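Putative uncharacterized protein (Thermotoga maritima, PDB 3CNL) binds GTP as a circularly permuted GTPase and is probably required for a late step in assembly of the 50S ribosomal subunit. Local coordinates at residues W139-L142 and V146-L149; T24-R29 and L94-L99. All blocks are in the same frame, centred on the assembly; numbering follows the deposited sequence.

Interaction 1 pairs two neighbouring strands of a hairpin at the margin of the central sheet, whereas interaction 2 links strand 24-30 of the same sheet to the loop that follows helix 87-94. Their centres lie 11 Å apart, and Phe96 joins them: its CD2 is 3.9 Å from Val146 CG2, and its CE2 is 4.0 Å from Ile148 CD1, while its CZ-CE1 edge meets Val26 CG2. Neither contact touches the nucleotide. The Val26 side chain is about 11 Å from the bound GTP analogue and that of Phe140 about 13 Å; both lie in the GTPase domain at a distance from the nucleotide, with the Val26 side chain about 8 Å from that of Lys112.

Interaction 1: W139-L142 and V146-L149; sequences WFSL and VKIL
With CG of Trp139 turned anti to its own carbonyl carbon (chi1 -54°) and the indole plane set perpendicular to the plane of CA, CB and CG, the ring is brought between Lys147 and Leu149. Leu149 CD2 sits 3.7 Å from the centroid of the six-membered ring, only 3° off its normal, which makes a well-centred CH-pi contact. The opposite face takes the Lys147 chain, which crosses the indole at about a right angle; Lys147 CB approaches Trp139 CE3 to 3.5 Å, and CD lies over the rim. Phe140 has a different first torsion, CG lying between the backbone N and the carbonyl carbon (chi1 66°), and its ring folds back over Ile148, whose CB is 3.6 Å from Phe140 CZ and meets the ring face.

The backbones form an antiparallel beta hairpin, strand 139-141 being the outermost strand on this side of the sheet. Phe140 and Ile148 are a hydrogen-bonded pair: Ile148 N bonds to Phe140 O (2.8 Å), and Phe140 N bonds in return to Ile148 O. Beyond the regular strands, Leu142 N reaches Val146 O at 2.8 Å and adds a further backbone bond on the turn side of the paired strands.

Phe140, Leu142 and Ile148 form an apolar cluster, Leu142 CD2 lying 3.8 Å from Ile148 CD1; helix 112-120 packs on Phe140 and Ile148, and helix 87-94 on Leu142. On the face bearing Ser141 and Lys147, a water bridges Ser141 OG and Lys147 NZ, accepting from Lys147 NZ at 2.7 Å.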
loop_
_atom_site.group_PDB
_atom_site.type_symbol
_atom_site.label_atom_id
_atom_site.label_comp_id
_atom_site.label_asym_id
_atom_site.label_seq_id
_atom_site.Cartn_x
_atom_site.Cartn_y
_atom_site.Cartn_z
ATOM N N TRP A 139 -20.886 10.174 -6.237
ATOM C CA TRP A 139 -21.090 8.749 -6.070
ATOM C C TRP A 139 -21.197 8.072 -7.427
ATOM O O TRP A 139 -21.582 8.703 -8.431
ATOM C CB TRP A 139 -22.373 8.466 -5.301
ATOM C CG TRP A 139 -22.474 9.162 -4.004
ATOM C CD1 TRP A 139 -23.015 10.391 -3.779
ATOM C CD2 TRP A 139 -22.035 8.674 -2.734
ATOM N NE1 TRP A 139 -22.940 10.703 -2.443
ATOM C CE2 TRP A 139 -22.342 9.663 -1.779
ATOM C CE3 TRP A 139 -21.413 7.493 -2.308
ATOM C CZ2 TRP A 139 -22.052 9.509 -0.420
ATOM C CZ3 TRP A 139 -21.127 7.337 -0.968
ATOM C CH2 TRP A 139 -21.439 8.342 -0.034
ATOM N N PHE A 140 -20.836 6.795 -7.451
ATOM C CA PHE A 140 -21.334 5.881 -8.462
ATOM C C PHE A 140 -22.047 4.763 -7.717
ATOM O O PHE A 140 -21.778 4.528 -6.537
ATOM C CB PHE A 140 -20.243 5.371 -9.417
ATOM C CG PHE A 140 -19.185 4.502 -8.771
ATOM C CD1 PHE A 140 -18.084 5.076 -8.148
ATOM C CD2 PHE A 140 -19.263 3.105 -8.849
ATOM C CE1 PHE A 140 -17.095 4.277 -7.561
ATOM C CE2 PHE A 140 -18.287 2.292 -8.273
ATOM C CZ PHE A 140 -17.199 2.883 -7.627
ATOM N N SER A 141 -22.988 4.113 -8.385
ATOM C CA SER A 141 -23.798 3.103 -7.724
ATOM C C SER A 141 -23.495 1.766 -8.352
ATOM O O SER A 141 -23.268 1.690 -9.563
ATOM C CB SER A 141 -25.281 3.429 -7.882
ATOM O OG SER A 141 -25.564 4.732 -7.397
ATOM N N LEU A 142 -23.473 0.709 -7.546
ATOM C CA LEU A 142 -23.420 -0.638 -8.106
ATOM C C LEU A 142 -24.805 -0.973 -8.674
ATOM O O LEU A 142 -25.722 -0.157 -8.569
ATOM C CB LEU A 142 -22.965 -1.664 -7.059
ATOM C CG LEU A 142 -21.588 -1.439 -6.403
ATOM C CD1 LEU A 142 -21.283 -2.523 -5.360
ATOM C CD2 LEU A 142 -20.446 -1.348 -7.423
ATOM N N VAL A 146 -25.860 -0.127 -4.026
ATOM C CA VAL A 146 -24.808 0.400 -3.129
ATOM C C VAL A 146 -24.006 1.562 -3.736
ATOM O O VAL A 146 -23.665 1.545 -4.929
ATOM C CB VAL A 146 -23.919 -0.671 -2.363
ATOM C CG1 VAL A 146 -24.333 -2.097 -2.599
ATOM C CG2 VAL A 146 -22.396 -0.411 -2.531
ATOM N N LYS A 147 -23.772 2.592 -2.926
ATOM C CA LYS A 147 -23.117 3.805 -3.398
ATOM C C LYS A 147 -21.639 3.813 -3.006
ATOM O O LYS A 147 -21.307 3.548 -1.849
ATOM C CB LYS A 147 -23.806 5.030 -2.794
ATOM C CG LYS A 147 -25.067 5.451 -3.522
ATOM C CD LYS A 147 -25.676 6.659 -2.866
ATOM C CE LYS A 147 -26.931 7.088 -3.589
ATOM N NZ LYS A 147 -27.997 6.048 -3.467
ATOM N N ILE A 148 -20.762 4.105 -3.971
ATOM C CA ILE A 148 -19.323 4.268 -3.684
ATOM C C ILE A 148 -18.803 5.649 -4.135
ATOM O O ILE A 148 -19.022 6.033 -5.283
ATOM C CB ILE A 148 -18.490 3.075 -4.263
ATOM C CG1 ILE A 148 -19.062 1.745 -3.727
ATOM C CG2 ILE A 148 -16.991 3.197 -3.867
ATOM C CD1 ILE A 148 -18.750 0.515 -4.565
ATOM N N LEU A 149 -18.179 6.409 -3.222
ATOM C CA LEU A 149 -17.525 7.687 -3.570
ATOM C C LEU A 149 -16.475 7.486 -4.648
ATOM O O LEU A 149 -15.637 6.595 -4.529
ATOM C CB LEU A 149 -16.876 8.338 -2.346
ATOM C CG LEU A 149 -17.810 8.976 -1.316
ATOM C CD1 LEU A 149 -17.063 9.382 -0.071
ATOM C CD2 LEU A 149 -18.533 10.185 -1.915
HETATM O O HOH W 1 -27.456 4.240 -5.439
#

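Interaction 2: T24-R29 and L94-L99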
loop_
_atom_site.group_PDB
_atom_site.type_symbol
_atom_site.label_atom_id
_atom_site.label_comp_id
_atom_site.label_asym_id
_atom_site.label_seq_id
_atom_site.Cartn_x
_atom_site.Cartn_y
_atom_site.Cartn_z
ATOM N N THR A 24 -19.605 2.987 5.516
ATOM C CA THR A 24 -18.685 1.888 5.258
ATOM C C THR A 24 -17.343 2.438 4.730
ATOM O O THR A 24 -17.317 3.417 3.980
ATOM C CB THR A 24 -19.319 0.904 4.230
ATOM O OG1 THR A 24 -20.601 0.484 4.715
ATOM C CG2 THR A 24 -18.428 -0.338 3.958
ATOM N N VAL A 25 -16.251 1.779 5.126
ATOM C CA VAL A 25 -14.874 2.133 4.775
ATOM C C VAL A 25 -14.128 0.883 4.290
ATOM O O VAL A 25 -14.069 -0.127 5.008
ATOM C CB VAL A 25 -14.096 2.680 6.029
ATOM C CG1 VAL A 25 -12.605 2.857 5.730
ATOM C CG2 VAL A 25 -14.682 4.006 6.483
ATOM N N VAL A 26 -13.573 0.976 3.078
ATOM C CA VAL A 26 -12.637 -0.021 2.549
ATOM C C VAL A 26 -11.222 0.552 2.691
ATOM O O VAL A 26 -10.839 1.534 2.021
ATOM C CB VAL A 26 -12.953 -0.386 1.081
ATOM C CG1 VAL A 26 -11.918 -1.389 0.529
ATOM C CG2 VAL A 26 -14.375 -0.961 0.958
ATOM N N GLU A 27 -10.480 -0.034 3.619
ATOM C CA GLU A 27 -9.103 0.360 3.874
ATOM C C GLU A 27 -8.186 -0.437 2.939
ATOM O O GLU A 27 -8.022 -1.658 3.074
ATOM C CB GLU A 27 -8.788 0.133 5.349
ATOM C CG GLU A 27 -7.456 0.656 5.825
ATOM C CD GLU A 27 -7.169 0.218 7.253
ATOM O OE1 GLU A 27 -6.369 0.876 7.922
ATOM O OE2 GLU A 27 -7.728 -0.810 7.710
ATOM N N VAL A 28 -7.615 0.267 1.972
ATOM C CA VAL A 28 -6.744 -0.350 0.978
ATOM C C VAL A 28 -5.282 -0.329 1.472
ATOM O O VAL A 28 -4.620 0.727 1.500
ATOM C CB VAL A 28 -6.921 0.288 -0.416
ATOM C CG1 VAL A 28 -5.996 -0.394 -1.479
ATOM C CG2 VAL A 28 -8.392 0.239 -0.861
ATOM N N ARG A 29 -4.808 -1.516 1.859
ATOM C CA ARG A 29 -3.461 -1.720 2.368
ATOM C C ARG A 29 -2.683 -2.521 1.340
ATOM O O ARG A 29 -3.285 -3.144 0.477
ATOM C CB ARG A 29 -3.517 -2.515 3.671
ATOM C CG ARG A 29 -4.387 -1.889 4.794
ATOM C CD ARG A 29 -4.049 -2.541 6.112
ATOM N NE ARG A 29 -4.980 -2.145 7.151
ATOM C CZ ARG A 29 -4.901 -2.504 8.425
ATOM N NH1 ARG A 29 -3.905 -3.278 8.852
ATOM N NH2 ARG A 29 -5.820 -2.073 9.280
ATOM N N LEU A 94 -16.207 -8.437 -1.269
ATOM C CA LEU A 94 -16.602 -7.270 -0.473
ATOM C C LEU A 94 -17.976 -7.465 0.167
ATOM O O LEU A 94 -18.186 -7.086 1.327
ATOM C CB LEU A 94 -16.587 -5.987 -1.318
ATOM C CG LEU A 94 -15.231 -5.408 -1.731
ATOM C CD1 LEU A 94 -15.396 -4.441 -2.923
ATOM C CD2 LEU A 94 -14.553 -4.734 -0.509
ATOM N N SER A 95 -18.888 -8.079 -0.595
ATOM C CA SER A 95 -20.284 -8.329 -0.189
ATOM C C SER A 95 -20.895 -7.208 0.649
ATOM O O SER A 95 -21.178 -7.380 1.833
ATOM C CB SER A 95 -20.450 -9.713 0.456
ATOM O OG SER A 95 -20.607 -10.703 -0.568
ATOM N N PHE A 96 -21.065 -6.054 0.007
ATOM C CA PHE A 96 -21.610 -4.863 0.639
ATOM C C PHE A 96 -23.079 -5.033 0.992
ATOM O O PHE A 96 -23.848 -5.592 0.209
ATOM C CB PHE A 96 -21.498 -3.668 -0.301
ATOM C CG PHE A 96 -20.084 -3.166 -0.513
ATOM C CD1 PHE A 96 -19.292 -2.781 0.572
ATOM C CD2 PHE A 96 -19.591 -2.997 -1.800
ATOM C CE1 PHE A 96 -17.995 -2.293 0.379
ATOM C CE2 PHE A 96 -18.302 -2.501 -2.006
ATOM C CZ PHE A 96 -17.507 -2.150 -0.913
ATOM N N ASP A 97 -23.453 -4.504 2.153
ATOM C CA ASP A 97 -24.836 -4.448 2.612
ATOM C C ASP A 97 -25.629 -3.551 1.692
ATOM O O ASP A 97 -25.053 -2.666 1.064
ATOM C CB ASP A 97 -24.871 -3.895 4.040
ATOM C CG ASP A 97 -26.266 -3.743 4.566
ATOM O OD1 ASP A 97 -26.889 -4.777 4.858
ATOM O OD2 ASP A 97 -26.745 -2.595 4.678
ATOM N N ARG A 98 -26.947 -3.768 1.618
ATOM C CA ARG A 98 -27.844 -2.973 0.753
ATOM C C ARG A 98 -27.786 -1.473 1.033
ATOM O O ARG A 98 -27.917 -0.654 0.122
ATOM C CB ARG A 98 -29.314 -3.463 0.844
ATOM C CG ARG A 98 -29.914 -3.420 2.248
ATOM C CD ARG A 98 -31.446 -3.616 2.297
ATOM N NE ARG A 98 -31.924 -3.497 3.679
ATOM C CZ ARG A 98 -33.186 -3.677 4.079
ATOM N NH1 ARG A 98 -33.499 -3.539 5.365
ATOM N NH2 ARG A 98 -34.134 -3.997 3.210
ATOM N N LEU A 99 -27.584 -1.110 2.284
ATOM C CA LEU A 99 -27.555 0.303 2.652
ATOM C C LEU A 99 -26.169 0.942 2.571
ATOM O O LEU A 99 -26.014 2.094 2.968
ATOM C CB LEU A 99 -28.098 0.485 4.084
ATOM C CG LEU A 99 -29.533 0.063 4.324
ATOM C CD1 LEU A 99 -29.937 0.651 5.661
ATOM C CD2 LEU A 99 -30.446 0.563 3.162
#
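Val26 and Phe96 have the most surface buried here, and they meet through one methyl and one ring edge. Val26 CG2 lies 3.8 Å from Phe96 CZ and 3.9 Å from Phe96 CE1, close to the plane of the ring, so the methyl abuts the rim of the phenyl group and the two side chains cross at about a right angle. The valine's first torsion (chi1 177°) sets CG1 opposite the backbone N and leaves CG2 as the branch that faces the loop.

The same methyl has a second neighbour in Leu94, whose CD2 is 4.1 Å away. Leu94 also places its CB over one face of the Phe96 ring, 3.9 Å above the plane and offset toward the rim, so the phenyl group is limited both at its edge and on that face. Thr24 adds a slighter touch, its CG2 lying 4.1 Å from Phe96 CE1.

The contact is wholly apolar across the segments and small, 130 Å² summed over both sides. The CA atoms of Val26 and Leu94 are 8.8 Å apart, a spacing bridged by side chains alone. The chain leaves the helix at Ser95, which has positive phi, and this places Phe96 in the loop.

Strand 24-30 runs between strands 48-54 and 101-106 in the parallel part of the sheet. Phe96 also packs on Ile50 of the first and Val102 of the second, so the ring touches side chains from all three strands where the chain passes from helix 87-94 to strand 101-106.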